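Local coordinates for protein exosome complex exonuclease RRP46 homolog (Oryza sativa Japonica Group, PDB 3HKM) that probably forms part of the exosome that degrades RNA 3'-to-5', and binds double-stranded DNA and single-stranded RNA, in vitro cutting DNA by hydrolysis and RNA by phosphorolysis, at residues Leu14-Cys19 with Arg221-Phe225; Gly29-Gln35 with Asn121-Ala126; Leu137-Cys143 with Ala167-Asn173. All blocks are in the same frame, centred on the assembly; numbering follows the deposited sequence.

Interaction 1 of 3, residues Leu14-Cys19 with Arg221-Phe225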
loop_
_atom_site.group_PDB
_atom_site.type_symbol
_atom_site.label_atom_id
_atom_site.label_comp_id
_atom_site.label_asym_id
_atom_site.label_seq_id
_atom_site.Cartn_x
_atom_site.Cartn_y
_atom_site.Cartn_z
ATOM N N LEU A 14 -4.732 -11.710 -9.081
ATOM C CA LEU A 14 -5.105 -10.569 -8.259
ATOM C C LEU A 14 -6.624 -10.382 -8.282
ATOM O O LEU A 14 -7.262 -10.531 -9.324
ATOM C CB LEU A 14 -4.409 -9.303 -8.769
ATOM C CG LEU A 14 -2.884 -9.360 -8.877
ATOM C CD1 LEU A 14 -2.324 -8.092 -9.515
ATOM C CD2 LEU A 14 -2.279 -9.587 -7.498
ATOM N N ARG A 15 -7.212 -10.069 -7.135
ATOM C CA ARG A 15 -8.645 -9.822 -7.114
ATOM C C ARG A 15 -8.901 -8.534 -7.897
ATOM O O ARG A 15 -7.986 -7.726 -8.077
ATOM C CB ARG A 15 -9.172 -9.760 -5.680
ATOM C CG ARG A 15 -8.935 -8.455 -4.970
ATOM C CD ARG A 15 -8.232 -8.679 -3.629
ATOM N NE ARG A 15 -9.060 -9.263 -2.588
ATOM C CZ ARG A 15 -8.800 -9.132 -1.291
ATOM N NH1 ARG A 15 -7.735 -8.449 -0.886
ATOM N NH2 ARG A 15 -9.603 -9.681 -0.399
ATOM N N PRO A 16 -10.128 -8.353 -8.406
ATOM C CA PRO A 16 -10.352 -7.160 -9.233
ATOM C C PRO A 16 -10.151 -5.877 -8.418
ATOM O O PRO A 16 -10.745 -5.747 -7.349
ATOM C CB PRO A 16 -11.812 -7.303 -9.665
ATOM C CG PRO A 16 -12.114 -8.792 -9.522
ATOM C CD PRO A 16 -11.318 -9.217 -8.325
ATOM N N PHE A 17 -9.309 -4.965 -8.894
ATOM C CA PHE A 17 -9.135 -3.676 -8.218
ATOM C C PHE A 17 -9.841 -2.536 -8.951
ATOM O O PHE A 17 -10.177 -2.642 -10.137
ATOM C CB PHE A 17 -7.658 -3.335 -7.984
ATOM C CG PHE A 17 -6.770 -3.654 -9.150
ATOM C CD1 PHE A 17 -6.304 -4.947 -9.349
ATOM C CD2 PHE A 17 -6.396 -2.666 -10.042
ATOM C CE1 PHE A 17 -5.492 -5.252 -10.419
ATOM C CE2 PHE A 17 -5.581 -2.963 -11.123
ATOM C CZ PHE A 17 -5.126 -4.260 -11.311
ATOM N N SER A 18 -10.065 -1.446 -8.225
ATOM C CA SER A 18 -10.840 -0.326 -8.736
ATOM C C SER A 18 -10.452 0.928 -7.981
ATOM O O SER A 18 -9.836 0.847 -6.925
ATOM C CB SER A 18 -12.329 -0.596 -8.549
ATOM O OG SER A 18 -12.640 -0.816 -7.186
ATOM N N CYS A 19 -10.804 2.090 -8.513
ATOM C CA CYS A 19 -10.473 3.334 -7.823
ATOM C C CYS A 19 -11.302 4.512 -8.306
ATOM O O CYS A 19 -11.334 4.819 -9.494
ATOM C CB CYS A 19 -8.978 3.661 -7.963
ATOM S SG CYS A 19 -8.473 5.177 -7.107
ATOM N N ARG A 221 0.475 -5.550 -13.491
ATOM C CA ARG A 221 -0.967 -5.359 -13.641
ATOM C C ARG A 221 -1.438 -4.143 -12.836
ATOM O O ARG A 221 -2.267 -3.361 -13.306
ATOM C CB ARG A 221 -1.742 -6.616 -13.218
ATOM C CG ARG A 221 -1.814 -7.689 -14.298
ATOM C CD ARG A 221 -2.771 -8.820 -13.927
ATOM N NE ARG A 221 -2.713 -9.932 -14.877
ATOM C CZ ARG A 221 -3.540 -10.091 -15.912
ATOM N NH1 ARG A 221 -4.503 -9.209 -16.141
ATOM N NH2 ARG A 221 -3.404 -11.133 -16.725
ATOM N N ILE A 222 -0.896 -3.986 -11.631
ATOM C CA ILE A 222 -1.263 -2.868 -10.767
ATOM C C ILE A 222 -0.708 -1.528 -11.267
ATOM O O ILE A 222 -1.404 -0.511 -11.241
ATOM C CB ILE A 222 -0.799 -3.084 -9.316
ATOM C CG1 ILE A 222 -1.447 -4.329 -8.706
ATOM C CG2 ILE A 222 -1.132 -1.869 -8.468
ATOM C CD1 ILE A 222 -0.844 -4.709 -7.373
ATOM N N SER A 223 0.545 -1.524 -11.716
ATOM C CA SER A 223 1.153 -0.293 -12.227
ATOM C C SER A 223 0.614 0.122 -13.611
ATOM O O SER A 223 0.543 1.312 -13.912
ATOM C CB SER A 223 2.689 -0.370 -12.207
ATOM O OG SER A 223 3.174 -1.390 -13.062
ATOM N N ASP A 224 0.226 -0.849 -14.438
ATOM C CA ASP A 224 -0.418 -0.559 -15.722
ATOM C C ASP A 224 -1.755 0.147 -15.477
ATOM O O ASP A 224 -2.200 0.957 -16.284
ATOM C CB ASP A 224 -0.672 -1.841 -16.533
ATOM C CG ASP A 224 0.609 -2.481 -17.086
ATOM O OD1 ASP A 224 1.703 -1.876 -17.000
ATOM O OD2 ASP A 224 0.509 -3.613 -17.620
ATOM N N PHE A 225 -2.395 -0.188 -14.359
ATOM C CA PHE A 225 -3.633 0.450 -13.912
ATOM C C PHE A 225 -3.355 1.899 -13.483
ATOM O O PHE A 225 -4.026 2.842 -13.932
ATOM C CB PHE A 225 -4.219 -0.366 -12.748
ATOM C CG PHE A 225 -5.543 0.143 -12.221
ATOM C CD1 PHE A 225 -6.681 0.126 -13.013
ATOM C CD2 PHE A 225 -5.654 0.588 -10.914
ATOM C CE1 PHE A 225 -7.898 0.573 -12.522
ATOM C CE2 PHE A 225 -6.868 1.038 -10.415
ATOM C CZ PHE A 225 -7.992 1.036 -11.225
#
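Arg221 O is approached both from its own helix and from Phe17: Phe225 N, one turn on, makes a weak backbone hydrogen bond to it, and Phe17 CZ comes within 3.6 Å. The oxygen lies near the plane of the Phe17 ring, at its edge, where the slightly positive rim hydrogens suit a carbonyl. The same rim then runs into Phe225. Phe17 CE2 stands 3.3 Å from Phe225 CG, and CD2 of Phe17 sits over one face of the Phe225 ring, offset toward its rim. This is a T-shaped (edge-to-face) stack, the ring centroids 4.8 Å apart and the planes at 79°. Phe17 turns its CG in between its own backbone N and carbonyl carbon (chi1 42°) to bring that edge to the helix. In the RNase PH fold, the pair joins the outer strand 17-21 of the mixed sheet to helix 205-229, the last of the chain. Before the strand, Leu14 places CD1 3.9 Å from Ile222 CG1, the two side chains meeting nearly at right angles; the same methyl touches Arg221 CB. Further along, Cys19 CB packs 4.2 Å from Phe225 CE2, and the Phe225 ring also meets that of Trp33.

Interaction 2 of 3, residues Gly29-Gln35 with Asn121-Ala126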
loop_
_atom_site.group_PDB
_atom_site.type_symbol
_atom_site.label_atom_id
_atom_site.label_comp_id
_atom_site.label_asym_id
_atom_site.label_seq_id
_atom_site.Cartn_x
_atom_site.Cartn_y
_atom_site.Cartn_z
ATOM N N GLY A 29 -5.261 15.440 -3.288
ATOM C CA GLY A 29 -5.418 14.194 -4.009
ATOM C C GLY A 29 -6.041 13.143 -3.117
ATOM O O GLY A 29 -5.673 13.010 -1.953
ATOM N N SER A 30 -6.998 12.397 -3.651
ATOM C CA SER A 30 -7.516 11.265 -2.908
ATOM C C SER A 30 -7.869 10.080 -3.806
ATOM O O SER A 30 -8.019 10.216 -5.015
ATOM C CB SER A 30 -8.685 11.677 -2.000
ATOM O OG SER A 30 -9.803 12.151 -2.724
ATOM N N ALA A 31 -7.983 8.911 -3.190
ATOM C CA ALA A 31 -8.282 7.677 -3.895
ATOM C C ALA A 31 -9.014 6.735 -2.956
ATOM O O ALA A 31 -8.503 6.401 -1.900
ATOM C CB ALA A 31 -6.993 7.024 -4.392
ATOM N N ARG A 32 -10.221 6.333 -3.334
ATOM C CA ARG A 32 -10.867 5.210 -2.684
ATOM C C ARG A 32 -10.494 3.964 -3.481
ATOM O O ARG A 32 -11.019 3.720 -4.570
ATOM C CB ARG A 32 -12.385 5.388 -2.615
ATOM C CG ARG A 32 -13.152 4.066 -2.524
ATOM C CD ARG A 32 -14.629 4.260 -2.216
ATOM N NE ARG A 32 -14.805 4.828 -0.884
ATOM C CZ ARG A 32 -15.901 4.702 -0.141
ATOM N NH1 ARG A 32 -16.936 4.011 -0.580
ATOM N NH2 ARG A 32 -15.951 5.263 1.054
ATOM N N TRP A 33 -9.566 3.188 -2.939
ATOM C CA TRP A 33 -8.994 2.065 -3.665
ATOM C C TRP A 33 -9.604 0.752 -3.155
ATOM O O TRP A 33 -9.701 0.529 -1.942
ATOM C CB TRP A 33 -7.470 2.089 -3.494
ATOM C CG TRP A 33 -6.718 1.017 -4.188
ATOM C CD1 TRP A 33 -6.564 -0.271 -3.777
ATOM C CD2 TRP A 33 -5.977 1.143 -5.409
ATOM N NE1 TRP A 33 -5.791 -0.962 -4.672
ATOM C CE2 TRP A 33 -5.416 -0.119 -5.685
ATOM C CE3 TRP A 33 -5.745 2.197 -6.303
ATOM C CZ2 TRP A 33 -4.627 -0.356 -6.813
ATOM C CZ3 TRP A 33 -4.959 1.958 -7.423
ATOM C CH2 TRP A 33 -4.413 0.692 -7.667
ATOM N N ALA A 34 -10.029 -0.104 -4.083
ATOM C CA ALA A 34 -10.647 -1.367 -3.710
ATOM C C ALA A 34 -10.007 -2.589 -4.375
ATOM O O ALA A 34 -9.767 -2.613 -5.580
ATOM C CB ALA A 34 -12.144 -1.326 -3.995
ATOM N N GLN A 35 -9.725 -3.600 -3.568
ATOM C CA GLN A 35 -9.365 -4.905 -4.088
ATOM C C GLN A 35 -10.297 -5.899 -3.424
ATOM O O GLN A 35 -10.230 -6.102 -2.216
ATOM C CB GLN A 35 -7.918 -5.219 -3.756
ATOM C CG GLN A 35 -6.981 -4.094 -4.105
ATOM C CD GLN A 35 -5.608 -4.292 -3.518
ATOM O OE1 GLN A 35 -5.361 -5.261 -2.808
ATOM N NE2 GLN A 35 -4.703 -3.375 -3.811
ATOM N N ASN A 121 -1.033 0.726 -2.081
ATOM C CA ASN A 121 -1.435 1.051 -3.447
ATOM C C ASN A 121 -2.358 2.264 -3.515
ATOM O O ASN A 121 -2.209 3.133 -4.375
ATOM C CB ASN A 121 -2.146 -0.146 -4.072
ATOM C CG ASN A 121 -1.254 -1.360 -4.176
ATOM O OD1 ASN A 121 -1.696 -2.484 -3.955
ATOM N ND2 ASN A 121 0.006 -1.141 -4.511
ATOM N N ALA A 122 -3.334 2.289 -2.614
ATOM C CA ALA A 122 -4.261 3.407 -2.485
ATOM C C ALA A 122 -3.516 4.726 -2.323
ATOM O O ALA A 122 -3.871 5.738 -2.927
ATOM C CB ALA A 122 -5.163 3.173 -1.293
ATOM N N CYS A 123 -2.484 4.701 -1.486
ATOM C CA CYS A 123 -1.746 5.900 -1.119
ATOM C C CYS A 123 -0.831 6.332 -2.233
ATOM O O CYS A 123 -0.593 7.525 -2.413
ATOM C CB CYS A 123 -0.947 5.671 0.162
ATOM S SG CYS A 123 -1.942 5.845 1.650
ATOM N N CYS A 124 -0.309 5.366 -2.980
ATOM C CA CYS A 124 0.517 5.691 -4.141
ATOM C C CYS A 124 -0.317 6.399 -5.198
ATOM O O CYS A 124 0.163 7.311 -5.873
ATOM C CB CYS A 124 1.156 4.442 -4.742
ATOM S SG CYS A 124 2.065 4.781 -6.275
ATOM N N ALA A 125 -1.567 5.976 -5.337
ATOM C CA ALA A 125 -2.473 6.594 -6.299
ATOM C C ALA A 125 -2.848 8.014 -5.890
ATOM O O ALA A 125 -2.863 8.918 -6.725
ATOM C CB ALA A 125 -3.717 5.752 -6.480
ATOM N N ALA A 126 -3.157 8.205 -4.609
ATOM C CA ALA A 126 -3.542 9.518 -4.099
ATOM C C ALA A 126 -2.394 10.541 -4.157
ATOM O O ALA A 126 -2.619 11.704 -4.475
ATOM C CB ALA A 126 -4.090 9.403 -2.698
#
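Trp33 lays one face of its indole over the start of the 121-126 segment and carries more of this contact than any other residue. Asn121 CB makes a CH-pi contact there, 4.0 Å from the centroid of the five-membered ring and 29° off its normal. Ala122 N lies above the same face, also offset toward the rim, while Ala122 CB presses to 3.4 Å from Trp33 CB, a tight fit for two aliphatic carbons. With CG anti to the backbone N (chi1 -179°), the indole extends from the strand over the helix, its face on Asn121 and Ala122, and Trp33 CE3 lies 4.1 Å from Ala125 CB. The arrangement is the helix-on-sheet packing of the RNase PH domain: the 121-126 part of helix 115-130 runs roughly antiparallel to strand 29-35, and the segment axes come to 6.8 Å, a closeness consistent with the alanines and glycine that line the seam. Ala126 holds the far end. Its methyl sits 3.9 Å from Ser30 CA and also touches Ala31, whose own CB reaches Ala125 CB at 4.1 Å. Gly29, bare of any side chain, comes up to Ala126 with its CA 3.8 Å from the carbonyl oxygen O of Ala126. Beyond the strand, Val40, Ala42 and Val44 of the neighbouring strand 38-49 continue the surface under Ala122 and Ala126.

Interaction 3 of 3, residues Leu137-Cys143 with Ala167-Asn173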
loop_
_atom_site.group_PDB
_atom_site.type_symbol
_atom_site.label_atom_id
_atom_site.label_comp_id
_atom_site.label_asym_id
_atom_site.label_seq_id
_atom_site.Cartn_x
_atom_site.Cartn_y
_atom_site.Cartn_z
ATOM N N LEU A 137 6.680 4.613 -8.749
ATOM C CA LEU A 137 5.453 4.035 -8.207
ATOM C C LEU A 137 5.760 2.975 -7.148
ATOM O O LEU A 137 6.774 2.281 -7.227
ATOM C CB LEU A 137 4.646 3.373 -9.326
ATOM C CG LEU A 137 3.553 4.146 -10.056
ATOM C CD1 LEU A 137 4.014 5.528 -10.485
ATOM C CD2 LEU A 137 3.062 3.331 -11.239
ATOM N N ALA A 138 4.877 2.852 -6.163
ATOM C CA ALA A 138 4.913 1.728 -5.235
ATOM C C ALA A 138 3.721 0.807 -5.510
ATOM O O ALA A 138 2.568 1.234 -5.454
ATOM C CB ALA A 138 4.904 2.207 -3.796
ATOM N N VAL A 139 4.007 -0.451 -5.822
ATOM C CA VAL A 139 2.963 -1.440 -6.056
ATOM C C VAL A 139 3.136 -2.593 -5.062
ATOM O O VAL A 139 4.121 -3.325 -5.111
ATOM C CB VAL A 139 2.970 -1.935 -7.537
ATOM C CG1 VAL A 139 2.226 -3.246 -7.683
ATOM C CG2 VAL A 139 2.361 -0.887 -8.446
ATOM N N ALA A 140 2.185 -2.731 -4.144
ATOM C CA ALA A 140 2.299 -3.712 -3.068
ATOM C C ALA A 140 1.386 -4.911 -3.294
ATOM O O ALA A 140 0.300 -4.769 -3.842
ATOM C CB ALA A 140 1.991 -3.066 -1.726
ATOM N N ILE A 141 1.832 -6.090 -2.868
ATOM C CA ILE A 141 1.041 -7.310 -3.016
ATOM C C ILE A 141 1.194 -8.223 -1.802
ATOM O O ILE A 141 2.314 -8.536 -1.393
ATOM C CB ILE A 141 1.441 -8.103 -4.281
ATOM C CG1 ILE A 141 1.242 -7.258 -5.545
ATOM C CG2 ILE A 141 0.645 -9.392 -4.369
ATOM C CD1 ILE A 141 1.693 -7.944 -6.818
ATOM N N GLY A 142 0.068 -8.645 -1.235
ATOM C CA GLY A 142 0.069 -9.608 -0.149
ATOM C C GLY A 142 0.201 -11.022 -0.690
ATOM O O GLY A 142 -0.662 -11.499 -1.411
ATOM N N CYS A 143 1.303 -11.684 -0.359
ATOM C CA CYS A 143 1.561 -13.035 -0.844
ATOM C C CYS A 143 1.378 -14.025 0.283
ATOM O O CYS A 143 1.881 -13.812 1.376
ATOM C CB CYS A 143 2.994 -13.154 -1.355
ATOM S SG CYS A 143 3.540 -11.828 -2.421
ATOM N N ALA A 167 4.020 -12.721 2.979
ATOM C CA ALA A 167 4.889 -11.575 2.831
ATOM C C ALA A 167 4.095 -10.398 2.291
ATOM O O ALA A 167 3.222 -10.560 1.452
ATOM C CB ALA A 167 6.030 -11.913 1.893
ATOM N N HIS A 168 4.390 -9.210 2.794
ATOM C CA HIS A 168 3.912 -7.996 2.158
ATOM C C HIS A 168 5.040 -7.463 1.299
ATOM O O HIS A 168 6.043 -6.993 1.822
ATOM C CB HIS A 168 3.516 -6.954 3.199
ATOM C CG HIS A 168 2.285 -7.311 3.975
ATOM N ND1 HIS A 168 2.014 -6.791 5.223
ATOM C CD2 HIS A 168 1.259 -8.147 3.684
ATOM C CE1 HIS A 168 0.868 -7.285 5.663
ATOM N NE2 HIS A 168 0.390 -8.109 4.748
ATOM N N LEU A 169 4.894 -7.560 -0.018
ATOM C CA LEU A 169 5.930 -7.050 -0.913
ATOM C C LEU A 169 5.483 -5.757 -1.576
ATOM O O LEU A 169 4.311 -5.580 -1.905
ATOM C CB LEU A 169 6.319 -8.082 -1.979
ATOM C CG LEU A 169 6.750 -9.471 -1.486
ATOM C CD1 LEU A 169 7.031 -10.398 -2.665
ATOM C CD2 LEU A 169 7.948 -9.403 -0.539
ATOM N N VAL A 170 6.427 -4.842 -1.744
ATOM C CA VAL A 170 6.157 -3.615 -2.461
ATOM C C VAL A 170 7.295 -3.335 -3.430
ATOM O O VAL A 170 8.460 -3.219 -3.054
ATOM C CB VAL A 170 5.762 -2.430 -1.512
ATOM C CG1 VAL A 170 6.065 -2.771 -0.062
ATOM C CG2 VAL A 170 6.376 -1.106 -1.960
ATOM N N PHE A 171 6.924 -3.302 -4.702
ATOM C CA PHE A 171 7.878 -3.211 -5.782
ATOM C C PHE A 171 7.898 -1.794 -6.316
ATOM O O PHE A 171 6.860 -1.136 -6.368
ATOM C CB PHE A 171 7.492 -4.188 -6.892
ATOM C CG PHE A 171 7.134 -5.561 -6.398
ATOM C CD1 PHE A 171 8.060 -6.592 -6.435
ATOM C CD2 PHE A 171 5.872 -5.825 -5.901
ATOM C CE1 PHE A 171 7.731 -7.857 -5.986
ATOM C CE2 PHE A 171 5.542 -7.090 -5.450
ATOM C CZ PHE A 171 6.476 -8.104 -5.495
ATOM N N PRO A 172 9.089 -1.321 -6.713
ATOM C CA PRO A 172 9.301 -0.031 -7.366
ATOM C C PRO A 172 8.972 -0.183 -8.832
ATOM O O PRO A 172 9.292 -1.223 -9.396
ATOM C CB PRO A 172 10.810 0.198 -7.217
ATOM C CG PRO A 172 11.338 -0.970 -6.399
ATOM C CD PRO A 172 10.347 -2.064 -6.558
ATOM N N ASN A 173 8.343 0.817 -9.440
ATOM C CA ASN A 173 7.988 0.736 -10.853
ATOM C C ASN A 173 8.149 2.079 -11.555
ATOM O O ASN A 173 7.584 3.081 -11.113
ATOM C CB ASN A 173 6.556 0.218 -11.016
ATOM C CG ASN A 173 6.266 -0.264 -12.424
ATOM O OD1 ASN A 173 6.283 -1.465 -12.700
ATOM N ND2 ASN A 173 6.004 0.672 -13.323
#
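Strands 138-143 and 167-172 run antiparallel, their N-to-C directions 156° apart, and backbone hydrogen bonds join alternate residue pairs from Leu137 with Asn173 to Cys143 with Ala167. Ile141 N to Leu169 O is the shortest at 2.7 Å, with the donor nearly along the C=O axis. Between the bonded pairs, Ala140 and Val170 form a non-hydrogen-bonded pair pinched to 3.9 Å between CA atoms, and Ala140 CA gives a CA-H...O contact to Leu169 O. These are the two central strands of the four-stranded antiparallel sheet in this RNase PH fold. Val139 O takes several partners: Phe171 N reaches it at 2.8 Å from above the carbonyl plane, and Val170 CA adds a CA-H...O contact. The Phe171 ring joins them, bringing CD2 edge-on to 3.2 Å from Val139 O because its CG stands beside the backbone N (chi1 -46°). Phe171 CE2 also meets Ile141 CD1 at 4.2 Å, the side chains crossing about squarely. Cutting Phe171 back to an alanine would probably deprive Val139 O of this rim contact and leave Ile141 CD1 facing a gap. On the same face as Val139, Ile141 and Phe171, Cys143 SG packs 3.8 Å from Leu169 CD1; on the reverse, Ala140 CB meets Val170 CB at 3.8 Å. Strands 151-153 and 197-201 flank the pair, helix 205-229 covers Val139, Leu169 and Cys143, and helix 115-130 packs on Ala140 and His168.

In the fold
Interaction 1 lies near the surface, while interactions 2 and 3 are buried. Two helices tie the three together: 205-229, from interaction 1, and 115-130, from interaction 2, sandwich the sheet of interaction 3, and Ile222 CD1 packs 3.4 Å from Val139 CG1. Interactions 1 and 2 use neighbouring strands of the mixed sheet, linked by a probable hydrogen bond from Ser18 N to Ala34 O, and the Phe225 and Trp33 rings bridge the two contacts. Their chemistry differs: aromatic rings in interaction 1, an indole and small alanines in interaction 2, mostly backbone hydrogen bonds in interaction 3. Interaction 1, closing a long loop, encloses both others along the chain.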